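Local coordinates for protein lipase (Pelosinus fermentans, PDB 5AH0) that hydrolyses the polyester poly(butylene adipate-co-terephthalate) and, as a lipase of the alpha/beta-hydrolase fold with a bound zinc ion, probably cleaves lipid esters, at residues V51-D56 with N236-T241; T166-A169 with N173-G176; H10-W15 with G176-N181. One frame throughout, in Å; residues are numbered along the deposited sequence.

Interaction 1: residues V51-D56 with N236-T241; sequences VSSNWD and NWDLST. With ZN (zinc ion), chain C.
Asp238, on the short helix 235-238, puts a single carboxylate oxygen, OD2, between two donors at the start of helix 54-66. The straighter bond comes from the backbone: Asn54 N lies 2.9 Å from Asp238 OD2 with an N-H...O angle of 170°, meeting the oxygen almost in line with its C-O bond. The other comes from the hydroxyl of Ser53, whose OG donates to Asp238 OD2 over 3.0 Å on the syn side, well out of the carboxylate plane. Serine suits this place because one hydroxyl works both ways. Turned opposite its own backbone nitrogen (chi1 164°), Ser53 OG also accepts from Trp55 N at 3.2 Å, the bent bond of an N-cap. An acid set before the first turn of a helix is likely to be stabilised in its ionised form by the positive end of the helix dipole.

The amide plane of Asn54 and the carboxylate plane of Asp238 are only 19° from parallel, and Asn54 ND2 comes to 3.6 Å from Asp238 CB. That is packing; the amide spends its polar atoms on helix 116-129, OD1 on Thr119 and ND2 on Gln118. In the alpha/beta-hydrolase fold that helix follows the nucleophile turn, so the contact probably lies close to that turn.

Two residues beyond Asn54, Asp56 serves the metal site: its OD1 holds the zinc ion at 1.9 Å, with His76, His82 and Asp233 completing the site, while Asp56 OD2 accepts from Gln204.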
ATOM      1  N   VAL A  51      -2.896   8.726   0.277  1.00 43.58           N
ATOM      2  CA  VAL A  51      -4.329   8.595   0.574  1.00 52.54           C
ATOM      3  C   VAL A  51      -5.267   8.499  -0.641  1.00 55.92           C
ATOM      4  O   VAL A  51      -6.490   8.570  -0.485  1.00 55.79           O
ATOM      5  CB  VAL A  51      -4.815   9.765   1.437  1.00 54.06           C
ATOM      6  CG1 VAL A  51      -4.138   9.724   2.825  1.00 50.86           C
ATOM      7  CG2 VAL A  51      -4.551  11.074   0.731  1.00 47.17           C
ATOM      8  N   SER A  52      -4.714   8.347  -1.843  1.00 57.09           N
ATOM      9  CA  SER A  52      -5.545   8.123  -3.022  1.00 57.02           C
ATOM     10  C   SER A  52      -6.196   6.733  -3.005  1.00 57.07           C
ATOM     11  O   SER A  52      -5.907   5.893  -2.143  1.00 53.82           O
ATOM     12  CB  SER A  52      -4.717   8.279  -4.303  1.00 58.01           C
ATOM     13  OG  SER A  52      -4.104   9.555  -4.384  1.00 63.71           O
ATOM     14  N   SER A  53      -7.065   6.507  -3.985  1.00 59.97           N
ATOM     15  CA  SER A  53      -7.694   5.212  -4.237  1.00 61.78           C
ATOM     16  C   SER A  53      -6.673   4.181  -4.739  1.00 56.75           C
ATOM     17  O   SER A  53      -5.602   4.542  -5.221  1.00 57.82           O
ATOM     18  CB  SER A  53      -8.822   5.382  -5.263  1.00 71.58           C
ATOM     19  OG  SER A  53      -9.236   4.145  -5.826  1.00 76.66           O
ATOM     20  N   ASN A  54      -7.016   2.902  -4.644  1.00 51.64           N
ATOM     21  CA  ASN A  54      -6.169   1.851  -5.183  1.00 52.16           C
ATOM     22  C   ASN A  54      -6.065   1.948  -6.705  1.00 56.98           C
ATOM     23  O   ASN A  54      -4.994   1.750  -7.275  1.00 56.59           O
ATOM     24  CB  ASN A  54      -6.698   0.480  -4.756  1.00 58.89           C
ATOM     25  CG  ASN A  54      -6.282   0.109  -3.326  1.00 63.01           C
ATOM     26  OD1 ASN A  54      -5.114   0.234  -2.952  1.00 64.23           O
ATOM     27  ND2 ASN A  54      -7.240  -0.342  -2.527  1.00 64.24           N
ATOM     28  N   TRP A  55      -7.177   2.282  -7.355  1.00 58.30           N
ATOM     29  CA  TRP A  55      -7.185   2.524  -8.790  1.00 59.56           C
ATOM     30  C   TRP A  55      -6.190   3.618  -9.146  1.00 59.75           C
ATOM     31  O   TRP A  55      -5.391   3.465 -10.067  1.00 61.42           O
ATOM     32  CB  TRP A  55      -8.588   2.912  -9.269  1.00 65.32           C
ATOM     33  CG  TRP A  55      -8.685   3.189 -10.756  1.00 68.37           C
ATOM     34  CD1 TRP A  55      -8.337   4.343 -11.404  1.00 70.88           C
ATOM     35  CD2 TRP A  55      -9.182   2.299 -11.766  1.00 72.38           C
ATOM     36  NE1 TRP A  55      -8.572   4.221 -12.752  1.00 75.85           N
ATOM     37  CE2 TRP A  55      -9.097   2.980 -13.002  1.00 76.54           C
ATOM     38  CE3 TRP A  55      -9.687   0.995 -11.747  1.00 69.59           C
ATOM     39  CZ2 TRP A  55      -9.505   2.402 -14.205  1.00 78.24           C
ATOM     40  CZ3 TRP A  55     -10.091   0.422 -12.943  1.00 73.50           C
ATOM     41  CH2 TRP A  55      -9.994   1.125 -14.157  1.00 77.04           C
ATOM     42  N   ASP A  56      -6.262   4.736  -8.436  1.00 60.58           N
ATOM     43  CA  ASP A  56      -5.340   5.835  -8.676  1.00 64.83           C
ATOM     44  C   ASP A  56      -3.900   5.433  -8.387  1.00 64.59           C
ATOM     45  O   ASP A  56      -2.997   5.735  -9.164  1.00 69.25           O
ATOM     46  CB  ASP A  56      -5.715   7.040  -7.826  1.00 67.85           C
ATOM     47  CG  ASP A  56      -6.890   7.807  -8.387  1.00 74.34           C
ATOM     48  OD1 ASP A  56      -7.724   7.195  -9.095  1.00 76.17           O
ATOM     49  OD2 ASP A  56      -6.978   9.026  -8.114  1.00 76.68           O
ATOM     50  N   ASN A 236      -9.990   6.264   2.109  1.00 53.55           N
ATOM     51  CA  ASN A 236     -10.941   6.057   3.196  1.00 55.89           C
ATOM     52  C   ASN A 236     -12.112   5.149   2.792  1.00 60.82           C
ATOM     53  O   ASN A 236     -12.679   4.449   3.628  1.00 63.61           O
ATOM     54  CB  ASN A 236     -11.446   7.407   3.716  1.00 55.88           C
ATOM     55  CG  ASN A 236     -12.277   8.148   2.690  1.00 64.83           C
ATOM     56  OD1 ASN A 236     -12.056   8.012   1.487  1.00 69.49           O
ATOM     57  ND2 ASN A 236     -13.236   8.943   3.158  1.00 64.18           N
ATOM     58  N   TRP A 237     -12.457   5.124   1.512  1.00 61.23           N
ATOM     59  CA  TRP A 237     -13.450   4.158   1.056  1.00 63.62           C
ATOM     60  C   TRP A 237     -12.806   2.789   0.838  1.00 65.70           C
ATOM     61  O   TRP A 237     -13.288   1.783   1.354  1.00 67.24           O
ATOM     62  CB  TRP A 237     -14.125   4.637  -0.224  1.00 67.98           C
ATOM     63  CG  TRP A 237     -15.020   3.617  -0.826  1.00 70.06           C
ATOM     64  CD1 TRP A 237     -14.823   2.939  -1.993  1.00 71.74           C
ATOM     65  CD2 TRP A 237     -16.252   3.132  -0.281  1.00 72.29           C
ATOM     66  NE1 TRP A 237     -15.869   2.077  -2.221  1.00 75.40           N
ATOM     67  CE2 TRP A 237     -16.757   2.174  -1.181  1.00 74.07           C
ATOM     68  CE3 TRP A 237     -16.980   3.423   0.875  1.00 72.98           C
ATOM     69  CZ2 TRP A 237     -17.954   1.505  -0.959  1.00 74.50           C
ATOM     70  CZ3 TRP A 237     -18.171   2.759   1.094  1.00 74.59           C
ATOM     71  CH2 TRP A 237     -18.644   1.808   0.183  1.00 74.74           C
ATOM     72  N   ASP A 238     -11.701   2.766   0.096  1.00 64.54           N
ATOM     73  CA  ASP A 238     -11.037   1.519  -0.273  1.00 64.42           C
ATOM     74  C   ASP A 238     -10.456   0.767   0.933  1.00 56.54           C
ATOM     75  O   ASP A 238     -10.246  -0.444   0.884  1.00 54.08           O
ATOM     76  CB  ASP A 238      -9.921   1.797  -1.287  1.00 72.09           C
ATOM     77  CG  ASP A 238     -10.386   1.670  -2.728  1.00 77.78           C
ATOM     78  OD1 ASP A 238     -11.505   1.158  -2.951  1.00 82.10           O
ATOM     79  OD2 ASP A 238      -9.622   2.071  -3.637  1.00 77.68           O
ATOM     80  N   LEU A 239     -10.164   1.488   2.006  1.00 52.91           N
ATOM     81  CA  LEU A 239      -9.627   0.852   3.206  1.00 48.91           C
ATOM     82  C   LEU A 239     -10.712   0.253   4.085  1.00 46.60           C
ATOM     83  O   LEU A 239     -10.432  -0.604   4.920  1.00 46.67           O
ATOM     84  CB  LEU A 239      -8.811   1.864   4.012  1.00 49.18           C
ATOM     85  CG  LEU A 239      -7.464   2.200   3.382  1.00 52.20           C
ATOM     86  CD1 LEU A 239      -6.765   3.298   4.164  1.00 53.93           C
ATOM     87  CD2 LEU A 239      -6.607   0.946   3.334  1.00 50.42           C
ATOM     88  N   SER A 240     -11.948   0.707   3.900  1.00 48.07           N
ATOM     89  CA  SER A 240     -13.048   0.219   4.715  1.00 53.29           C
ATOM     90  C   SER A 240     -13.425  -1.208   4.355  1.00 60.94           C
ATOM     91  O   SER A 240     -13.095  -1.705   3.274  1.00 66.24           O
ATOM     92  CB  SER A 240     -14.271   1.128   4.572  1.00 55.75           C
ATOM     93  OG  SER A 240     -14.804   1.070   3.264  1.00 60.46           O
ATOM     94  N   THR A 241     -14.137  -1.856   5.267  1.00 62.65           N
ATOM     95  CA  THR A 241     -14.664  -3.190   5.033  1.00 63.31           C
ATOM     96  C   THR A 241     -15.624  -3.158   3.851  1.00 68.37           C
ATOM     97  O   THR A 241     -15.727  -4.121   3.086  1.00 70.52           O
ATOM     98  CB  THR A 241     -15.385  -3.709   6.272  1.00 64.89           C
ATOM     99  OG1 THR A 241     -16.410  -2.776   6.642  1.00 69.44           O
ATOM    100  CG2 THR A 241     -14.408  -3.842   7.423  1.00 61.95           C
TER
HETATM  101 ZN    ZN C1401      -9.497   7.963  -9.253  1.00 83.42          ZN

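Interaction 2: residues T166-A169 with N173-G176; sequences TTLA and NIFG
Ile174 meets Leu168 chiefly through a methyl group laid against a carbonyl oxygen: Ile174 CG2 is 3.1 Å from Leu168 O. The pair is apolar against polar, a close van der Waals touch. Ile174 CG1 is swung opposite the backbone nitrogen (chi1 -167°), which leaves the shorter branch, CG2, between the nitrogen and the carbonyl carbon and facing Leu168. A beta-branched residue fits well here, because one branch, CG2, can lie against the carbonyl of the preceding helix while the side chain also touches Phe290 and Phe293 of helix 288-294.

Apolar side-chain contacts are looser. Leu168 CD1 comes to 4.4 Å from Ile174 CG2, and Ile294 of helix 288-294 also packs on Leu168. Beside this pair, the ring atom Phe175 CD2 stays 4.6 Å from Ala169 CB, a loose approach that a small alanine accommodates, and Phe175 continues inward to meet the ring of Phe12.

Among the polar backbone groups, Leu168 O also faces Phe175 N, but at 3.9 Å the two are too far apart for a firm bond. The turn itself is closed within residues 166-169, where Ala169 N donates to Thr166 O over 3.0 Å, and Thr167 N is held by Asn319.

The short, weakly bonded helix 167-170 and helix 173-190, joined by a brief link, thus pack against each other. They follow the parallel strand 153-159, and helix 173-190 probably corresponds to the lid helix of the related zinc-binding Bacillus lipases.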
ATOM      1  N   THR A 166     -10.212  -2.451   6.889  1.00 48.56           N
ATOM      2  CA  THR A 166      -9.935  -2.150   8.293  1.00 47.22           C
ATOM      3  C   THR A 166     -11.072  -1.430   8.999  1.00 49.15           C
ATOM      4  O   THR A 166     -11.613  -0.466   8.459  1.00 51.56           O
ATOM      5  CB  THR A 166      -8.741  -1.232   8.459  1.00 52.32           C
ATOM      6  OG1 THR A 166      -7.681  -1.658   7.610  1.00 61.42           O
ATOM      7  CG2 THR A 166      -8.295  -1.280   9.880  1.00 46.80           C
ATOM      8  N   THR A 167     -11.380  -1.825  10.234  1.00 48.88           N
ATOM      9  CA  THR A 167     -12.396  -1.109  11.001  1.00 47.57           C
ATOM     10  C   THR A 167     -11.899   0.299  11.374  1.00 47.21           C
ATOM     11  O   THR A 167     -12.677   1.154  11.777  1.00 49.01           O
ATOM     12  CB  THR A 167     -12.814  -1.908  12.247  1.00 45.79           C
ATOM     13  OG1 THR A 167     -11.670  -2.233  13.030  1.00 46.10           O
ATOM     14  CG2 THR A 167     -13.444  -3.205  11.810  1.00 47.52           C
ATOM     15  N   LEU A 168     -10.608   0.555  11.190  1.00 47.19           N
ATOM     16  CA  LEU A 168     -10.094   1.904  11.392  1.00 46.94           C
ATOM     17  C   LEU A 168     -10.732   2.861  10.398  1.00 48.60           C
ATOM     18  O   LEU A 168     -11.050   3.999  10.730  1.00 46.62           O
ATOM     19  CB  LEU A 168      -8.581   1.958  11.220  1.00 43.94           C
ATOM     20  CG  LEU A 168      -7.944   3.271  11.679  1.00 45.89           C
ATOM     21  CD1 LEU A 168      -7.677   3.265  13.179  1.00 41.63           C
ATOM     22  CD2 LEU A 168      -6.687   3.562  10.911  1.00 50.32           C
ATOM     23  N   ALA A 169     -10.935   2.388   9.176  1.00 50.77           N
ATOM     24  CA  ALA A 169     -11.526   3.232   8.139  1.00 54.45           C
ATOM     25  C   ALA A 169     -13.056   3.236   8.207  1.00 57.90           C
ATOM     26  O   ALA A 169     -13.694   4.131   7.654  1.00 61.52           O
ATOM     27  CB  ALA A 169     -11.055   2.783   6.752  1.00 51.73           C
ATOM     28  N   ASN A 173     -14.367   9.100  11.059  1.00 86.42           N
ATOM     29  CA  ASN A 173     -13.697  10.245  11.657  1.00 68.30           C
ATOM     30  C   ASN A 173     -12.298   9.920  12.153  1.00 60.04           C
ATOM     31  O   ASN A 173     -11.421  10.779  12.192  1.00 61.09           O
ATOM     32  CB  ASN A 173     -14.522  10.792  12.807  1.00 64.60           C
ATOM     33  CG  ASN A 173     -15.305  12.014  12.418  1.00 66.61           C
ATOM     34  OD1 ASN A 173     -15.013  12.651  11.406  1.00 70.28           O
ATOM     35  ND2 ASN A 173     -16.317  12.349  13.210  1.00 61.37           N
ATOM     36  N   ILE A 174     -12.077   8.677  12.539  1.00 53.25           N
ATOM     37  CA  ILE A 174     -10.797   8.331  13.127  1.00 52.13           C
ATOM     38  C   ILE A 174      -9.744   8.114  12.035  1.00 48.76           C
ATOM     39  O   ILE A 174      -8.543   8.212  12.281  1.00 43.71           O
ATOM     40  CB  ILE A 174     -10.929   7.096  14.029  1.00 52.59           C
ATOM     41  CG1 ILE A 174      -9.675   6.940  14.891  1.00 52.95           C
ATOM     42  CG2 ILE A 174     -11.226   5.856  13.203  1.00 48.00           C
ATOM     43  CD1 ILE A 174      -9.892   6.107  16.129  1.00 51.31           C
ATOM     44  N   PHE A 175     -10.209   7.851  10.819  1.00 51.29           N
ATOM     45  CA  PHE A 175      -9.339   7.809   9.645  1.00 50.67           C
ATOM     46  C   PHE A 175      -8.561   9.117   9.474  1.00 49.58           C
ATOM     47  O   PHE A 175      -7.358   9.108   9.267  1.00 49.37           O
ATOM     48  CB  PHE A 175     -10.170   7.522   8.394  1.00 55.06           C
ATOM     49  CG  PHE A 175      -9.440   7.770   7.103  1.00 53.94           C
ATOM     50  CD1 PHE A 175      -9.424   9.036   6.526  1.00 51.89           C
ATOM     51  CD2 PHE A 175      -8.796   6.732   6.452  1.00 51.22           C
ATOM     52  CE1 PHE A 175      -8.766   9.265   5.350  1.00 54.19           C
ATOM     53  CE2 PHE A 175      -8.138   6.953   5.255  1.00 52.00           C
ATOM     54  CZ  PHE A 175      -8.120   8.217   4.705  1.00 54.61           C
ATOM     55  N   GLY A 176      -9.263  10.241   9.534  1.00 48.97           N
ATOM     56  CA  GLY A 176      -8.621  11.540   9.433  1.00 49.06           C
ATOM     57  C   GLY A 176      -7.774  11.880  10.653  1.00 49.09           C
ATOM     58  O   GLY A 176      -6.774  12.589  10.548  1.00 50.41           O
TER

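Interaction 3: residues H10-W15 with G176-N181; sequences HGFMGW and GDFAKN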
ATOM      1  N   HIS A  10       4.829   1.206  -0.727  1.00 45.87           N
ATOM      2  CA  HIS A  10       4.322   1.656   0.576  1.00 42.55           C
ATOM      3  C   HIS A  10       2.795   1.624   0.666  1.00 45.86           C
ATOM      4  O   HIS A  10       2.094   1.542  -0.353  1.00 43.40           O
ATOM      5  CB  HIS A  10       4.830   3.068   0.886  1.00 40.14           C
ATOM      6  CG  HIS A  10       4.268   4.123  -0.016  1.00 45.53           C
ATOM      7  ND1 HIS A  10       2.959   4.550   0.062  1.00 47.85           N
ATOM      8  CD2 HIS A  10       4.841   4.843  -1.011  1.00 49.71           C
ATOM      9  CE1 HIS A  10       2.750   5.484  -0.852  1.00 56.32           C
ATOM     10  NE2 HIS A  10       3.875   5.678  -1.520  1.00 55.42           N
ATOM     11  N   GLY A  11       2.282   1.706   1.891  1.00 44.88           N
ATOM     12  CA  GLY A  11       0.850   1.618   2.099  1.00 45.43           C
ATOM     13  C   GLY A  11       0.179   2.946   2.411  1.00 48.61           C
ATOM     14  O   GLY A  11       0.543   3.994   1.872  1.00 47.55           O
ATOM     15  N   PHE A  12      -0.827   2.884   3.275  1.00 49.60           N
ATOM     16  CA  PHE A  12      -1.579   4.054   3.712  1.00 47.23           C
ATOM     17  C   PHE A  12      -0.684   5.073   4.440  1.00 44.73           C
ATOM     18  O   PHE A  12      -0.014   4.725   5.397  1.00 41.90           O
ATOM     19  CB  PHE A  12      -2.741   3.570   4.588  1.00 47.78           C
ATOM     20  CG  PHE A  12      -3.508   4.660   5.273  1.00 47.73           C
ATOM     21  CD1 PHE A  12      -3.900   5.803   4.595  1.00 52.20           C
ATOM     22  CD2 PHE A  12      -3.853   4.524   6.608  1.00 43.56           C
ATOM     23  CE1 PHE A  12      -4.616   6.806   5.245  1.00 52.81           C
ATOM     24  CE2 PHE A  12      -4.561   5.512   7.263  1.00 47.48           C
ATOM     25  CZ  PHE A  12      -4.948   6.656   6.581  1.00 51.82           C
ATOM     26  N   MET A  13      -0.685   6.320   3.962  1.00 45.49           N
ATOM     27  CA  MET A  13       0.130   7.420   4.504  1.00 43.87           C
ATOM     28  C   MET A  13       1.624   7.240   4.299  1.00 44.41           C
ATOM     29  O   MET A  13       2.424   7.999   4.853  1.00 43.13           O
ATOM     30  CB  MET A  13      -0.125   7.629   5.998  1.00 41.35           C
ATOM     31  CG  MET A  13      -1.554   7.976   6.371  1.00 40.52           C
ATOM     32  SD  MET A  13      -2.071   9.530   5.666  1.00 53.60           S
ATOM     33  CE  MET A  13      -0.810  10.673   6.228  1.00 37.83           C
ATOM     34  N   GLY A  14       2.000   6.252   3.498  1.00 45.24           N
ATOM     35  CA  GLY A  14       3.398   6.036   3.164  1.00 42.73           C
ATOM     36  C   GLY A  14       3.976   7.203   2.386  1.00 44.04           C
ATOM     37  O   GLY A  14       3.225   7.978   1.789  1.00 48.85           O
ATOM     38  N   TRP A  15       5.306   7.323   2.395  1.00 45.43           N
ATOM     39  CA  TRP A  15       6.025   8.457   1.789  1.00 46.74           C
ATOM     40  C   TRP A  15       7.263   8.031   0.989  1.00 48.43           C
ATOM     41  O   TRP A  15       7.825   6.960   1.221  1.00 48.38           O
ATOM     42  CB  TRP A  15       6.438   9.456   2.878  1.00 45.51           C
ATOM     43  CG  TRP A  15       7.367   8.875   3.888  1.00 42.69           C
ATOM     44  CD1 TRP A  15       8.738   8.913   3.871  1.00 42.94           C
ATOM     45  CD2 TRP A  15       7.002   8.160   5.076  1.00 42.13           C
ATOM     46  NE1 TRP A  15       9.246   8.254   4.976  1.00 41.45           N
ATOM     47  CE2 TRP A  15       8.201   7.798   5.737  1.00 41.67           C
ATOM     48  CE3 TRP A  15       5.782   7.797   5.652  1.00 41.27           C
ATOM     49  CZ2 TRP A  15       8.207   7.088   6.937  1.00 37.52           C
ATOM     50  CZ3 TRP A  15       5.796   7.081   6.838  1.00 38.14           C
ATOM     51  CH2 TRP A  15       6.999   6.733   7.464  1.00 36.37           C
ATOM     52  N   GLY A 176      -9.263  10.241   9.534  1.00 48.97           N
ATOM     53  CA  GLY A 176      -8.621  11.540   9.433  1.00 49.06           C
ATOM     54  C   GLY A 176      -7.774  11.880  10.653  1.00 49.09           C
ATOM     55  O   GLY A 176      -6.774  12.589  10.548  1.00 50.41           O
ATOM     56  N   ASP A 177      -8.173  11.388  11.820  1.00 47.38           N
ATOM     57  CA  ASP A 177      -7.384  11.632  13.014  1.00 47.83           C
ATOM     58  C   ASP A 177      -6.055  10.906  12.891  1.00 46.16           C
ATOM     59  O   ASP A 177      -5.004  11.439  13.255  1.00 42.61           O
ATOM     60  CB  ASP A 177      -8.108  11.167  14.270  1.00 53.16           C
ATOM     61  CG  ASP A 177      -7.284  11.391  15.524  1.00 62.94           C
ATOM     62  OD1 ASP A 177      -7.298  12.526  16.053  1.00 66.65           O
ATOM     63  OD2 ASP A 177      -6.596  10.445  15.969  1.00 69.34           O
ATOM     64  N   PHE A 178      -6.112   9.682  12.372  1.00 46.86           N
ATOM     65  CA  PHE A 178      -4.907   8.902  12.179  1.00 43.31           C
ATOM     66  C   PHE A 178      -3.974   9.580  11.181  1.00 48.22           C
ATOM     67  O   PHE A 178      -2.769   9.633  11.389  1.00 49.52           O
ATOM     68  CB  PHE A 178      -5.220   7.495  11.694  1.00 41.71           C
ATOM     69  CG  PHE A 178      -3.992   6.673  11.490  1.00 40.23           C
ATOM     70  CD1 PHE A 178      -3.363   6.091  12.572  1.00 33.41           C
ATOM     71  CD2 PHE A 178      -3.422   6.545  10.236  1.00 43.64           C
ATOM     72  CE1 PHE A 178      -2.202   5.371  12.403  1.00 37.64           C
ATOM     73  CE2 PHE A 178      -2.254   5.820  10.059  1.00 41.35           C
ATOM     74  CZ  PHE A 178      -1.646   5.239  11.141  1.00 40.42           C
ATOM     75  N   ALA A 179      -4.530  10.081  10.085  1.00 49.53           N
ATOM     76  CA  ALA A 179      -3.698  10.710   9.079  1.00 48.53           C
ATOM     77  C   ALA A 179      -2.975  11.917   9.663  1.00 47.67           C
ATOM     78  O   ALA A 179      -1.741  11.987   9.622  1.00 47.46           O
ATOM     79  CB  ALA A 179      -4.525  11.111   7.876  1.00 51.63           C
ATOM     80  N   LYS A 180      -3.749  12.849  10.221  1.00 43.73           N
ATOM     81  CA  LYS A 180      -3.189  14.043  10.832  1.00 41.94           C
ATOM     82  C   LYS A 180      -2.094  13.695  11.831  1.00 43.66           C
ATOM     83  O   LYS A 180      -1.001  14.266  11.791  1.00 46.82           O
ATOM     84  CB  LYS A 180      -4.283  14.845  11.525  1.00 47.95           C
ATOM     85  CG  LYS A 180      -5.222  15.568  10.573  1.00 53.63           C
ATOM     86  CD  LYS A 180      -6.543  15.880  11.262  1.00 57.31           C
ATOM     87  CE  LYS A 180      -7.260  17.007  10.548  1.00 64.25           C
ATOM     88  NZ  LYS A 180      -8.634  17.206  11.056  1.00 68.53           N
ATOM     89  N   ASN A 181      -2.361  12.727  12.702  1.00 40.25           N
ATOM     90  CA  ASN A 181      -1.391  12.381  13.731  1.00 40.53           C
ATOM     91  C   ASN A 181      -0.141  11.709  13.175  1.00 40.49           C
ATOM     92  O   ASN A 181       0.947  11.883  13.716  1.00 38.05           O
ATOM     93  CB  ASN A 181      -2.034  11.489  14.779  1.00 43.13           C
ATOM     94  CG  ASN A 181      -2.830  12.280  15.786  1.00 48.17           C
ATOM     95  OD1 ASN A 181      -2.262  12.928  16.672  1.00 48.99           O
ATOM     96  ND2 ASN A 181      -4.157  12.240  15.659  1.00 47.85           N
TER
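Gly11 O accepts two bonds that set the shape of the turn from which Phe12 and Met13 reach helix 173-190. His10 ND1 donates to Gly11 O over 3.1 Å, in the imidazole plane and on a lone pair of the carbonyl, while Gly14 N reaches Gly11 O at 3.1 Å to close a type II turn. Gly14 suits its place: a beta carbon there would run into His10 ND1. Phe12 and Met13 form the corners of the turn, and both point at the helix.

The rings of Phe12 and Phe178 are inclined by 30° and displaced, their centroids 5.6 Å from each other, and they come closest where Phe12 CE2 meets Phe178 CD2 at 3.3 Å. Met13 CG lies over the rim of one face of the Phe12 ring. Met13, an unbranched chain bent at chi2 (-63°) and chi3 (-54°), curls round to set SD 3.7 Å from Ala179 CB, a methyl small enough to admit the sulfur. Phe290 meets Phe178 edge-to-face.

With an alanine in place of Phe12, Phe178 would probably lose its aromatic neighbour in the loop and Met13 CG the ring rim it lies over, leaving a gap between turn and helix.

A His-Gly-Phe sequence directly after the first strand of the parallel sheet is typical of the oxyanion-hole loop of related lipases, and this turn probably has that role.

Phe12 and Phe175 join the three contacts into one buried core. Interactions 2 and 3 share Gly176 and helix 173-190, their centres about 11 Å apart, and Phe175 CE2 touches Phe12 CZ at 3.5 Å. Interaction 1 adjoins both: Val51 CG1 lies 3.5 Å from Met13 SD, Leu239 CD1 packs on Phe12, and Leu239 O probably accepts a hydrogen bond from Thr166 N at 2.7 Å. Residues 10-15 of interaction 3 probably form the oxyanion-hole loop; Val51 and Leu239 lie against them, whereas the zinc ion, bound by Asp56 at the other end of segment 51-56, is well away. Interactions 2 and 3 place the presumed lid helix against that loop.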